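PDB 1R9D: glycerol dehydratase, which catalyses, as a B12-independent glycyl radical enzyme, the dehydration of glycerol, probably to 3-hydroxypropionaldehyde. Local coordinates for residues A[44-47]-A[48-51]; A[53-56]-A[57-61]; A[703-707]-A[708-712]; A[737-740]-A[741-745]. One frame throughout, in Å; residues are numbered along the deposited sequence.

Interaction 1: residues A[44-47]-A[48-51]; sequences GQPA and ILRR
P46 O receives the backbone N-H groups at the opening of helix 47-61. R50 N bonds P46 O at 3.1 Å, fairly straight (158°), while the bond from L49 N to P46 O is weak and bent. One residue on, R51 N gives a 3.0 Å bond to A47 O, so the regular i to i+4 pattern is running from the first turn. P46 sits at the N-cap of the helix. Proline suits the place, since its nitrogen has no hydrogen to offer and no helical carbonyl precedes it to receive one. Apolar contact is lighter: P46 CD lies 4.3 Å from L49 CB. The Q45 chain crosses L49 at a slant, but its closeness there is doubtful. On another flank the R50 chain, with CG beside its backbone N (chi1 -74°), runs back so that R50 CG comes within 3.8 Å of Q45 CB and also nears Q45 O. Charged ends leave the turn: R51 reaches E88 in a salt bridge, and R50 has a long, weak ion pair with E43. Helix 197-230 borders I48 and L49, whereas S137 and Y138 of the second subunit pack on Q45 and P46, placing this helix start at the dimer interface.

Interaction 2: residues A[53-56]-A[57-61]; sequences LALK and HILEN
L55 and L59 meet on the buried face of helix 47-61, one turn apart, with L55 CD1 3.9 Å from L59 CG. Their chains pass at a slant: the L55 branch is swung anti to its backbone nitrogen (chi1 178°), toward the later turn, while L59 CG leans back over L55 O. I58, also buried, lays its CG1 3.1 Å from A54 O. Branched aliphatic residues suit this side because helices 197-230 and 260-277 close over L55 and L59, and A54 is small enough to sit against S38 and F39 of helix 30-40. Beneath the side chains runs an ordinary alpha-helix, its i to i+4 bonds including a nearly straight one of 2.9 Å from L59 N to L55 O. H57 NE2 hydrogen-bonds E37, across to helix 30-40. The other side is looser and more polar. There K56 stretches out from the helix, straight to CE, and bends at its last torsion (chi4 -68°), which turns NZ to the E60 carboxylate. K56 NZ lies 3.1 Å from E60 OE2, on its syn side, and a weaker bond of 3.2 Å joins K56 NZ to E60 OE1, a forked salt bridge. At the exposed helix end N61 ND2 bonds H57 O at 2.9 Å.

Interaction 3: residues A[703-707]-A[708-712]; sequences QKFHP and SALKG
H706 turns the ND1 side of its ring to S708. The side chain starts with H706 CB 4.1 Å from S708 OG and rises with CG anti to the backbone nitrogen (chi1 180°), which sets ND1 before the next residues. H706 ND1 accepts from S708 N at 3.1 Å, the donor lying 28° out of the ring plane, and it also shares a 2.8 Å hydrogen bond with S708 OG. Farther round, H706 CE1 comes 3.5 Å from S708 OG, and P707 CD lies 3.6 Å above the H706 ring plane, toward the rim. The segment is a tight turn between strand 702-705 and helix 712-728: A709 N bonds H706 O at 3.0 Å, the first of three successive i to i+3 bonds, followed by L710 N to P707 O and K711 N to S708 O. P707 favours such a bend because its ring restricts phi to values close to those of the turn, and the short serine side chain holds its hydroxyl close to the backbone, where it and S708 N both reach ND1. F705, just before the turn, packs against it, F705 CD2 lying 3.7 Å from A709 CB and F705 CB near L710 CD2. L722 and P680 also pack on F705, while L710 rests on L719 and V738.

Interaction 4: residues A[737-740]-A[741-745]; sequences NVID and KKILL
The N-terminus of helix 741-749 is closed by an aspartate N-cap, D740, shortly after strand 733-738. D740 OD1 accepts from K742 N at 2.9 Å, an angle of 151° at the hydrogen, and is met on the anti side of the carboxylate, 25° out of its plane. The carboxylate gets there because CG stands opposite the backbone nitrogen (chi1 -166°), which brings the short side chain round toward the first turn. Aspartate fits the position well: its chain is the right length to reach an N-H that has no earlier carbonyl to pair with, and its negative charge probably interacts favourably with the helix dipole. D740 O takes the N-H of I743 at 2.9 Å, with the donor well above the carbonyl plane. K742 NZ stays 5.1 Å from D740 OD1, so opposite charges are near but not in contact. I739, just before the cap, packs on L744 four residues beyond it, the N' to N4 pairing of a hydrophobic staple. The extended CG1-CD1 arm of I739 reaches L744 CD2 at 3.4 Å from I739 CD1, tighter than usual for two carbons, while its second branch, CG2, meets L744 CD1, so both branches are used. I739 CD1 also lies 4.2 Å from I743 CG2. L757 packs on I739 and I743, helix 773-781 touches K741, L744 and L745 through I780, and strand 733-738 pairs with strand 702-705 alongside.

Overall arrangement
The four contacts form two distant pairs. Interactions 1 and 2 follow one another on helix 47-61, their centres 13 Å apart, the first at its start and the second along its later turns. Interactions 3 and 4, with centres 11 Å apart, share a mixed sheet: F705 N to N737 O (2.8 Å) and Q703 O to N737 N (3.0 Å) are probable hydrogen bonds between adjacent strands, and P707 packs against I739 and D740. The pairs lie on opposite sides of the chain's centre, interactions 1 and 3 about 55 Å apart by centres. Interactions 3 and 4 belong to the glycine radical region containing G763, the predicted radical site, which was not modified in this structure.

Interaction 1: residues A[44-47]-A[48-51]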
ATOM      1  N   GLY A  44      -6.021   5.304  11.616  1.00 29.63           N
ATOM      2  CA  GLY A  44      -6.348   6.010  10.386  1.00 29.58           C
ATOM      3  C   GLY A  44      -5.178   6.683   9.700  1.00 29.96           C
ATOM      4  O   GLY A  44      -5.362   7.480   8.781  1.00 29.65           O
ATOM      5  N   GLN A  45      -3.971   6.337  10.128  1.00 29.76           N
ATOM      6  CA  GLN A  45      -2.750   6.922   9.589  1.00 29.98           C
ATOM      7  C   GLN A  45      -2.021   5.964   8.638  1.00 28.89           C
ATOM      8  O   GLN A  45      -2.118   4.746   8.784  1.00 28.07           O
ATOM      9  CB  GLN A  45      -1.819   7.258  10.755  1.00 32.67           C
ATOM     10  CG  GLN A  45      -0.923   8.438  10.525  1.00 37.10           C
ATOM     11  CD  GLN A  45      -1.683   9.742  10.553  1.00 37.12           C
ATOM     12  OE1 GLN A  45      -1.498  10.591   9.692  1.00 37.59           O
ATOM     13  NE2 GLN A  45      -2.542   9.909  11.551  1.00 39.71           N
ATOM     14  N   PRO A  46      -1.294   6.508   7.643  1.00 28.87           N
ATOM     15  CA  PRO A  46      -0.545   5.680   6.687  1.00 28.28           C
ATOM     16  C   PRO A  46       0.532   4.940   7.492  1.00 26.99           C
ATOM     17  O   PRO A  46       1.001   5.448   8.514  1.00 26.06           O
ATOM     18  CB  PRO A  46       0.074   6.708   5.742  1.00 28.26           C
ATOM     19  CG  PRO A  46      -0.883   7.843   5.790  1.00 31.49           C
ATOM     20  CD  PRO A  46      -1.250   7.927   7.252  1.00 28.61           C
ATOM     21  N   ALA A  47       0.937   3.762   7.032  1.00 25.95           N
ATOM     22  CA  ALA A  47       1.936   2.976   7.756  1.00 25.81           C
ATOM     23  C   ALA A  47       3.208   3.720   8.180  1.00 25.93           C
ATOM     24  O   ALA A  47       3.682   3.548   9.305  1.00 25.77           O
ATOM     25  CB  ALA A  47       2.311   1.739   6.942  1.00 27.24           C
ATOM     26  N   ILE A  48       3.768   4.539   7.295  1.00 25.43           N
ATOM     27  CA  ILE A  48       5.000   5.254   7.617  1.00 25.53           C
ATOM     28  C   ILE A  48       4.843   6.197   8.814  1.00 26.24           C
ATOM     29  O   ILE A  48       5.749   6.328   9.644  1.00 25.15           O
ATOM     30  CB  ILE A  48       5.522   6.048   6.383  1.00 26.33           C
ATOM     31  CG1 ILE A  48       6.929   6.591   6.656  1.00 26.25           C
ATOM     32  CG2 ILE A  48       4.562   7.181   6.038  1.00 27.11           C
ATOM     33  CD1 ILE A  48       8.004   5.522   6.683  1.00 26.82           C
ATOM     34  N   LEU A  49       3.692   6.851   8.904  1.00 25.90           N
ATOM     35  CA  LEU A  49       3.442   7.771  10.006  1.00 27.38           C
ATOM     36  C   LEU A  49       3.168   6.980  11.289  1.00 27.16           C
ATOM     37  O   LEU A  49       3.546   7.407  12.378  1.00 28.01           O
ATOM     38  CB  LEU A  49       2.265   8.687   9.647  1.00 29.56           C
ATOM     39  CG  LEU A  49       2.335  10.168  10.040  1.00 33.92           C
ATOM     40  CD1 LEU A  49       3.708  10.753   9.748  1.00 33.55           C
ATOM     41  CD2 LEU A  49       1.274  10.929   9.254  1.00 34.63           C
ATOM     42  N   ARG A  50       2.522   5.824  11.164  1.00 27.12           N
ATOM     43  CA  ARG A  50       2.257   4.983  12.330  1.00 27.05           C
ATOM     44  C   ARG A  50       3.590   4.551  12.939  1.00 26.76           C
ATOM     45  O   ARG A  50       3.746   4.506  14.161  1.00 25.55           O
ATOM     46  CB  ARG A  50       1.451   3.742  11.936  1.00 28.04           C
ATOM     47  CG  ARG A  50      -0.009   4.028  11.627  1.00 29.75           C
ATOM     48  CD  ARG A  50      -0.922   3.136  12.460  1.00 33.10           C
ATOM     49  NE  ARG A  50      -1.283   1.916  11.765  1.00 35.43           N
ATOM     50  CZ  ARG A  50      -2.022   0.943  12.285  1.00 33.69           C
ATOM     51  NH1 ARG A  50      -2.486   1.032  13.525  1.00 34.27           N
ATOM     52  NH2 ARG A  50      -2.314  -0.112  11.547  1.00 33.88           N
ATOM     53  N   ARG A  51       4.551   4.239  12.074  1.00 26.72           N
ATOM     54  CA  ARG A  51       5.874   3.816  12.519  1.00 26.91           C
ATOM     55  C   ARG A  51       6.621   4.963  13.206  1.00 26.57           C
ATOM     56  O   ARG A  51       7.320   4.753  14.198  1.00 26.32           O
ATOM     57  CB  ARG A  51       6.697   3.307  11.329  1.00 26.39           C
ATOM     58  CG  ARG A  51       6.211   1.992  10.714  1.00 28.41           C
ATOM     59  CD  ARG A  51       6.305   0.832  11.705  1.00 29.64           C
ATOM     60  NE  ARG A  51       7.603   0.814  12.376  1.00 28.81           N
ATOM     61  CZ  ARG A  51       8.000  -0.128  13.227  1.00 29.48           C
ATOM     62  NH1 ARG A  51       7.204  -1.149  13.519  1.00 27.65           N
ATOM     63  NH2 ARG A  51       9.190  -0.031  13.805  1.00 29.51           N
TER

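Interaction 2: residues A[53-56]-A[57-61]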
ATOM      1  N   LEU A  53       5.229   7.710  14.691  1.00 27.01           N
ATOM      2  CA  LEU A  53       4.531   8.030  15.939  1.00 27.23           C
ATOM      3  C   LEU A  53       4.751   6.960  17.006  1.00 27.97           C
ATOM      4  O   LEU A  53       4.743   7.257  18.202  1.00 26.91           O
ATOM      5  CB  LEU A  53       3.034   8.206  15.670  1.00 27.07           C
ATOM      6  CG  LEU A  53       2.692   9.399  14.773  1.00 28.05           C
ATOM      7  CD1 LEU A  53       1.249   9.317  14.315  1.00 28.28           C
ATOM      8  CD2 LEU A  53       2.949  10.695  15.534  1.00 29.07           C
ATOM      9  N   ALA A  54       4.949   5.717  16.574  1.00 27.60           N
ATOM     10  CA  ALA A  54       5.189   4.621  17.505  1.00 27.19           C
ATOM     11  C   ALA A  54       6.586   4.772  18.101  1.00 27.25           C
ATOM     12  O   ALA A  54       6.775   4.626  19.311  1.00 26.46           O
ATOM     13  CB  ALA A  54       5.059   3.279  16.793  1.00 27.49           C
ATOM     14  N   LEU A  55       7.572   5.061  17.254  1.00 27.63           N
ATOM     15  CA  LEU A  55       8.934   5.246  17.742  1.00 27.41           C
ATOM     16  C   LEU A  55       8.936   6.408  18.736  1.00 28.21           C
ATOM     17  O   LEU A  55       9.585   6.346  19.777  1.00 27.48           O
ATOM     18  CB  LEU A  55       9.898   5.534  16.580  1.00 26.85           C
ATOM     19  CG  LEU A  55      11.359   5.783  16.975  1.00 26.94           C
ATOM     20  CD1 LEU A  55      11.891   4.584  17.747  1.00 27.88           C
ATOM     21  CD2 LEU A  55      12.210   6.027  15.738  1.00 27.86           C
ATOM     22  N   LYS A  56       8.201   7.466  18.412  1.00 28.61           N
ATOM     23  CA  LYS A  56       8.102   8.635  19.289  1.00 29.24           C
ATOM     24  C   LYS A  56       7.546   8.233  20.656  1.00 29.21           C
ATOM     25  O   LYS A  56       8.113   8.580  21.695  1.00 29.70           O
ATOM     26  CB  LYS A  56       7.188   9.686  18.651  1.00 30.59           C
ATOM     27  CG  LYS A  56       6.908  10.919  19.503  1.00 31.21           C
ATOM     28  CD  LYS A  56       5.996  11.887  18.747  1.00 33.81           C
ATOM     29  CE  LYS A  56       5.853  13.234  19.451  1.00 35.80           C
ATOM     30  NZ  LYS A  56       5.100  13.145  20.731  1.00 36.25           N
ATOM     31  N   HIS A  57       6.441   7.491  20.649  1.00 29.14           N
ATOM     32  CA  HIS A  57       5.797   7.058  21.890  1.00 29.63           C
ATOM     33  C   HIS A  57       6.704   6.147  22.718  1.00 30.47           C
ATOM     34  O   HIS A  57       6.702   6.197  23.952  1.00 30.01           O
ATOM     35  CB  HIS A  57       4.491   6.331  21.576  1.00 30.24           C
ATOM     36  CG  HIS A  57       3.609   6.135  22.769  1.00 31.20           C
ATOM     37  ND1 HIS A  57       3.135   7.187  23.523  1.00 32.18           N
ATOM     38  CD2 HIS A  57       3.101   5.012  23.328  1.00 31.41           C
ATOM     39  CE1 HIS A  57       2.371   6.721  24.495  1.00 31.61           C
ATOM     40  NE2 HIS A  57       2.333   5.405  24.399  1.00 31.69           N
ATOM     41  N   ILE A  58       7.469   5.304  22.032  1.00 29.31           N
ATOM     42  CA  ILE A  58       8.391   4.399  22.706  1.00 29.21           C
ATOM     43  C   ILE A  58       9.532   5.190  23.345  1.00 29.35           C
ATOM     44  O   ILE A  58       9.805   5.054  24.541  1.00 29.48           O
ATOM     45  CB  ILE A  58       8.985   3.375  21.708  1.00 28.54           C
ATOM     46  CG1 ILE A  58       7.889   2.421  21.233  1.00 29.84           C
ATOM     47  CG2 ILE A  58      10.135   2.620  22.351  1.00 29.16           C
ATOM     48  CD1 ILE A  58       8.311   1.516  20.091  1.00 30.75           C
ATOM     49  N   LEU A  59      10.188   6.029  22.548  1.00 30.22           N
ATOM     50  CA  LEU A  59      11.308   6.823  23.038  1.00 30.78           C
ATOM     51  C   LEU A  59      10.962   7.781  24.172  1.00 32.44           C
ATOM     52  O   LEU A  59      11.810   8.076  25.016  1.00 32.31           O
ATOM     53  CB  LEU A  59      11.944   7.608  21.891  1.00 31.08           C
ATOM     54  CG  LEU A  59      12.700   6.774  20.852  1.00 30.31           C
ATOM     55  CD1 LEU A  59      13.347   7.693  19.834  1.00 30.77           C
ATOM     56  CD2 LEU A  59      13.758   5.933  21.541  1.00 30.08           C
ATOM     57  N   GLU A  60       9.727   8.269  24.197  1.00 32.74           N
ATOM     58  CA  GLU A  60       9.325   9.195  25.250  1.00 33.63           C
ATOM     59  C   GLU A  60       8.953   8.497  26.555  1.00 33.50           C
ATOM     60  O   GLU A  60       9.055   9.097  27.623  1.00 33.68           O
ATOM     61  CB  GLU A  60       8.137  10.055  24.789  1.00 34.62           C
ATOM     62  CG  GLU A  60       8.418  10.928  23.572  1.00 36.17           C
ATOM     63  CD  GLU A  60       7.212  11.753  23.142  1.00 38.24           C
ATOM     64  OE1 GLU A  60       6.084  11.214  23.141  1.00 39.84           O
ATOM     65  OE2 GLU A  60       7.395  12.938  22.792  1.00 37.85           O
ATOM     66  N   ASN A  61       8.554   7.230  26.479  1.00 33.13           N
ATOM     67  CA  ASN A  61       8.113   6.511  27.673  1.00 34.27           C
ATOM     68  C   ASN A  61       8.851   5.242  28.104  1.00 33.87           C
ATOM     69  O   ASN A  61       8.585   4.712  29.183  1.00 33.02           O
ATOM     70  CB  ASN A  61       6.628   6.192  27.519  1.00 34.96           C
ATOM     71  CG  ASN A  61       5.789   7.442  27.324  1.00 37.09           C
ATOM     72  OD1 ASN A  61       5.559   8.195  28.267  1.00 37.51           O
ATOM     73  ND2 ASN A  61       5.348   7.677  26.092  1.00 35.33           N
TER

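Interaction 3: residues A[703-707]-A[708-712]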
ATOM      1  N   GLN A 703      39.098 -22.154  10.438  1.00 25.21           N
ATOM      2  CA  GLN A 703      40.251 -23.010  10.678  1.00 25.72           C
ATOM      3  C   GLN A 703      40.528 -22.953  12.179  1.00 26.41           C
ATOM      4  O   GLN A 703      40.324 -21.916  12.817  1.00 24.54           O
ATOM      5  CB  GLN A 703      41.472 -22.584   9.853  1.00 27.65           C
ATOM      6  CG  GLN A 703      41.479 -23.242   8.467  1.00 29.54           C
ATOM      7  CD  GLN A 703      42.853 -23.279   7.817  1.00 30.48           C
ATOM      8  OE1 GLN A 703      43.134 -24.138   6.977  1.00 33.45           O
ATOM      9  NE2 GLN A 703      43.708 -22.346   8.190  1.00 29.43           N
ATOM     10  N   LYS A 704      40.940 -24.084  12.744  1.00 25.46           N
ATOM     11  CA  LYS A 704      41.217 -24.176  14.171  1.00 27.04           C
ATOM     12  C   LYS A 704      42.637 -24.666  14.396  1.00 27.36           C
ATOM     13  O   LYS A 704      43.041 -25.689  13.844  1.00 27.38           O
ATOM     14  CB  LYS A 704      40.224 -25.135  14.840  1.00 26.59           C
ATOM     15  CG  LYS A 704      40.407 -25.259  16.349  1.00 28.04           C
ATOM     16  CD  LYS A 704      39.283 -26.058  16.995  1.00 29.69           C
ATOM     17  CE  LYS A 704      39.301 -27.511  16.565  1.00 29.94           C
ATOM     18  NZ  LYS A 704      38.259 -28.314  17.267  1.00 29.67           N
ATOM     19  N   PHE A 705      43.389 -23.934  15.210  1.00 27.08           N
ATOM     20  CA  PHE A 705      44.771 -24.299  15.492  1.00 27.97           C
ATOM     21  C   PHE A 705      45.056 -24.670  16.934  1.00 28.78           C
ATOM     22  O   PHE A 705      44.453 -24.131  17.867  1.00 28.42           O
ATOM     23  CB  PHE A 705      45.719 -23.155  15.120  1.00 27.84           C
ATOM     24  CG  PHE A 705      46.024 -23.073  13.658  1.00 28.79           C
ATOM     25  CD1 PHE A 705      45.301 -22.227  12.827  1.00 30.27           C
ATOM     26  CD2 PHE A 705      47.021 -23.870  13.104  1.00 29.91           C
ATOM     27  CE1 PHE A 705      45.566 -22.174  11.456  1.00 29.72           C
ATOM     28  CE2 PHE A 705      47.293 -23.827  11.742  1.00 29.64           C
ATOM     29  CZ  PHE A 705      46.564 -22.975  10.914  1.00 31.13           C
ATOM     30  N   HIS A 706      45.990 -25.599  17.108  1.00 28.85           N
ATOM     31  CA  HIS A 706      46.414 -25.988  18.438  1.00 29.43           C
ATOM     32  C   HIS A 706      47.222 -24.764  18.861  1.00 28.95           C
ATOM     33  O   HIS A 706      47.941 -24.183  18.052  1.00 29.21           O
ATOM     34  CB  HIS A 706      47.300 -27.238  18.360  1.00 30.83           C
ATOM     35  CG  HIS A 706      47.796 -27.712  19.689  1.00 30.62           C
ATOM     36  ND1 HIS A 706      48.925 -27.198  20.286  1.00 31.31           N
ATOM     37  CD2 HIS A 706      47.300 -28.632  20.550  1.00 32.10           C
ATOM     38  CE1 HIS A 706      49.105 -27.780  21.458  1.00 32.51           C
ATOM     39  NE2 HIS A 706      48.132 -28.654  21.644  1.00 31.05           N
ATOM     40  N   PRO A 707      47.100 -24.336  20.124  1.00 29.66           N
ATOM     41  CA  PRO A 707      47.837 -23.162  20.608  1.00 30.19           C
ATOM     42  C   PRO A 707      49.336 -23.101  20.300  1.00 30.27           C
ATOM     43  O   PRO A 707      49.893 -22.017  20.126  1.00 28.65           O
ATOM     44  CB  PRO A 707      47.545 -23.176  22.106  1.00 30.44           C
ATOM     45  CG  PRO A 707      46.140 -23.677  22.141  1.00 30.47           C
ATOM     46  CD  PRO A 707      46.181 -24.838  21.163  1.00 30.23           C
ATOM     47  N   SER A 708      49.991 -24.254  20.228  1.00 31.45           N
ATOM     48  CA  SER A 708      51.421 -24.284  19.946  1.00 32.60           C
ATOM     49  C   SER A 708      51.774 -23.685  18.583  1.00 32.74           C
ATOM     50  O   SER A 708      52.873 -23.165  18.393  1.00 33.33           O
ATOM     51  CB  SER A 708      51.945 -25.722  20.024  1.00 33.53           C
ATOM     52  OG  SER A 708      51.331 -26.546  19.046  1.00 34.00           O
ATOM     53  N   ALA A 709      50.841 -23.744  17.639  1.00 32.57           N
ATOM     54  CA  ALA A 709      51.084 -23.214  16.298  1.00 32.31           C
ATOM     55  C   ALA A 709      51.270 -21.696  16.250  1.00 32.76           C
ATOM     56  O   ALA A 709      51.895 -21.176  15.328  1.00 32.10           O
ATOM     57  CB  ALA A 709      49.949 -23.627  15.362  1.00 32.39           C
ATOM     58  N   LEU A 710      50.732 -20.986  17.240  1.00 32.34           N
ATOM     59  CA  LEU A 710      50.840 -19.528  17.279  1.00 32.78           C
ATOM     60  C   LEU A 710      51.928 -19.025  18.221  1.00 33.58           C
ATOM     61  O   LEU A 710      52.140 -17.822  18.344  1.00 32.93           O
ATOM     62  CB  LEU A 710      49.501 -18.914  17.694  1.00 33.08           C
ATOM     63  CG  LEU A 710      48.406 -18.734  16.635  1.00 33.22           C
ATOM     64  CD1 LEU A 710      48.814 -17.625  15.683  1.00 33.85           C
ATOM     65  CD2 LEU A 710      48.162 -20.038  15.890  1.00 32.78           C
ATOM     66  N   LYS A 711      52.625 -19.949  18.871  1.00 34.94           N
ATOM     67  CA  LYS A 711      53.676 -19.598  19.818  1.00 36.35           C
ATOM     68  C   LYS A 711      54.871 -18.864  19.205  1.00 36.60           C
ATOM     69  O   LYS A 711      55.395 -19.253  18.160  1.00 37.21           O
ATOM     70  CB  LYS A 711      54.147 -20.866  20.540  1.00 38.43           C
ATOM     71  CG  LYS A 711      55.251 -20.663  21.566  1.00 41.93           C
ATOM     72  CD  LYS A 711      55.330 -21.870  22.498  1.00 44.56           C
ATOM     73  CE  LYS A 711      56.543 -21.811  23.419  1.00 46.65           C
ATOM     74  NZ  LYS A 711      57.814 -22.091  22.688  1.00 48.37           N
ATOM     75  N   GLY A 712      55.287 -17.787  19.864  1.00 36.80           N
ATOM     76  CA  GLY A 712      56.433 -17.019  19.408  1.00 37.27           C
ATOM     77  C   GLY A 712      56.258 -16.224  18.131  1.00 37.59           C
ATOM     78  O   GLY A 712      55.206 -16.264  17.489  1.00 37.31           O
TER

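Interaction 4: residues A[737-740]-A[741-745]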
ATOM      1  N   ASN A 737      40.246 -20.217  15.333  1.00 26.38           N
ATOM      2  CA  ASN A 737      40.025 -20.547  16.731  1.00 27.24           C
ATOM      3  C   ASN A 737      41.418 -21.019  17.147  1.00 28.82           C
ATOM      4  O   ASN A 737      42.098 -21.714  16.385  1.00 27.33           O
ATOM      5  CB  ASN A 737      39.036 -21.703  16.896  1.00 27.43           C
ATOM      6  CG  ASN A 737      37.682 -21.251  17.420  1.00 27.96           C
ATOM      7  OD1 ASN A 737      37.595 -20.390  18.301  1.00 27.82           O
ATOM      8  ND2 ASN A 737      36.620 -21.848  16.899  1.00 26.26           N
ATOM      9  N   VAL A 738      41.857 -20.613  18.329  1.00 29.18           N
ATOM     10  CA  VAL A 738      43.159 -21.018  18.843  1.00 30.65           C
ATOM     11  C   VAL A 738      42.917 -21.303  20.314  1.00 32.65           C
ATOM     12  O   VAL A 738      43.064 -20.420  21.157  1.00 32.40           O
ATOM     13  CB  VAL A 738      44.207 -19.893  18.717  1.00 29.82           C
ATOM     14  CG1 VAL A 738      45.561 -20.381  19.225  1.00 29.46           C
ATOM     15  CG2 VAL A 738      44.325 -19.447  17.268  1.00 29.85           C
ATOM     16  N   ILE A 739      42.531 -22.535  20.616  1.00 34.52           N
ATOM     17  CA  ILE A 739      42.239 -22.902  21.991  1.00 37.12           C
ATOM     18  C   ILE A 739      42.591 -24.349  22.309  1.00 38.02           C
ATOM     19  O   ILE A 739      42.658 -25.204  21.422  1.00 38.10           O
ATOM     20  CB  ILE A 739      40.743 -22.673  22.301  1.00 38.96           C
ATOM     21  CG1 ILE A 739      40.492 -22.795  23.805  1.00 39.86           C
ATOM     22  CG2 ILE A 739      39.895 -23.678  21.526  1.00 38.92           C
ATOM     23  CD1 ILE A 739      39.077 -22.463  24.211  1.00 41.53           C
ATOM     24  N   ASP A 740      42.817 -24.601  23.593  1.00 39.19           N
ATOM     25  CA  ASP A 740      43.152 -25.927  24.090  1.00 40.30           C
ATOM     26  C   ASP A 740      41.858 -26.730  24.187  1.00 39.93           C
ATOM     27  O   ASP A 740      40.926 -26.330  24.890  1.00 40.15           O
ATOM     28  CB  ASP A 740      43.780 -25.806  25.477  1.00 42.32           C
ATOM     29  CG  ASP A 740      44.451 -27.082  25.927  1.00 44.63           C
ATOM     30  OD1 ASP A 740      43.867 -28.171  25.724  1.00 44.70           O
ATOM     31  OD2 ASP A 740      45.561 -26.988  26.497  1.00 47.06           O
ATOM     32  N   LYS A 741      41.800 -27.858  23.484  1.00 38.71           N
ATOM     33  CA  LYS A 741      40.610 -28.703  23.494  1.00 39.03           C
ATOM     34  C   LYS A 741      40.181 -29.114  24.903  1.00 38.61           C
ATOM     35  O   LYS A 741      38.992 -29.296  25.172  1.00 37.10           O
ATOM     36  CB  LYS A 741      40.849 -29.958  22.653  1.00 40.49           C
ATOM     37  CG  LYS A 741      39.664 -30.908  22.616  1.00 42.70           C
ATOM     38  CD  LYS A 741      39.967 -32.136  21.772  1.00 44.67           C
ATOM     39  CE  LYS A 741      38.757 -33.047  21.672  1.00 45.28           C
ATOM     40  NZ  LYS A 741      39.016 -34.193  20.759  1.00 47.43           N
ATOM     41  N   LYS A 742      41.152 -29.267  25.798  1.00 38.24           N
ATOM     42  CA  LYS A 742      40.854 -29.660  27.172  1.00 38.50           C
ATOM     43  C   LYS A 742      40.004 -28.607  27.875  1.00 37.57           C
ATOM     44  O   LYS A 742      39.165 -28.933  28.719  1.00 37.31           O
ATOM     45  CB  LYS A 742      42.155 -29.887  27.943  1.00 40.01           C
ATOM     46  CG  LYS A 742      42.933 -31.092  27.445  1.00 42.98           C
ATOM     47  CD  LYS A 742      44.355 -31.115  27.969  1.00 45.78           C
ATOM     48  CE  LYS A 742      45.153 -32.210  27.273  1.00 47.65           C
ATOM     49  NZ  LYS A 742      46.616 -32.087  27.524  1.00 49.59           N
ATOM     50  N   ILE A 743      40.218 -27.344  27.520  1.00 36.71           N
ATOM     51  CA  ILE A 743      39.467 -26.253  28.124  1.00 35.87           C
ATOM     52  C   ILE A 743      37.998 -26.289  27.713  1.00 35.18           C
ATOM     53  O   ILE A 743      37.115 -26.017  28.523  1.00 34.69           O
ATOM     54  CB  ILE A 743      40.078 -24.886  27.748  1.00 36.56           C
ATOM     55  CG1 ILE A 743      41.476 -24.769  28.361  1.00 36.87           C
ATOM     56  CG2 ILE A 743      39.182 -23.753  28.241  1.00 36.73           C
ATOM     57  CD1 ILE A 743      42.200 -23.482  28.024  1.00 38.57           C
ATOM     58  N   LEU A 744      37.731 -26.633  26.458  1.00 34.40           N
ATOM     59  CA  LEU A 744      36.355 -26.704  25.989  1.00 33.85           C
ATOM     60  C   LEU A 744      35.622 -27.860  26.669  1.00 33.57           C
ATOM     61  O   LEU A 744      34.445 -27.746  27.025  1.00 32.96           O
ATOM     62  CB  LEU A 744      36.323 -26.877  24.468  1.00 34.15           C
ATOM     63  CG  LEU A 744      37.015 -25.763  23.677  1.00 34.73           C
ATOM     64  CD1 LEU A 744      36.948 -26.077  22.188  1.00 35.51           C
ATOM     65  CD2 LEU A 744      36.346 -24.432  23.968  1.00 34.21           C
ATOM     66  N   LEU A 745      36.321 -28.973  26.862  1.00 32.62           N
ATOM     67  CA  LEU A 745      35.711 -30.130  27.505  1.00 32.91           C
ATOM     68  C   LEU A 745      35.445 -29.844  28.980  1.00 32.58           C
ATOM     69  O   LEU A 745      34.436 -30.283  29.533  1.00 32.77           O
ATOM     70  CB  LEU A 745      36.619 -31.358  27.363  1.00 33.15           C
ATOM     71  CG  LEU A 745      36.799 -31.894  25.937  1.00 33.68           C
ATOM     72  CD1 LEU A 745      37.745 -33.089  25.953  1.00 34.50           C
ATOM     73  CD2 LEU A 745      35.451 -32.296  25.364  1.00 33.04           C
TER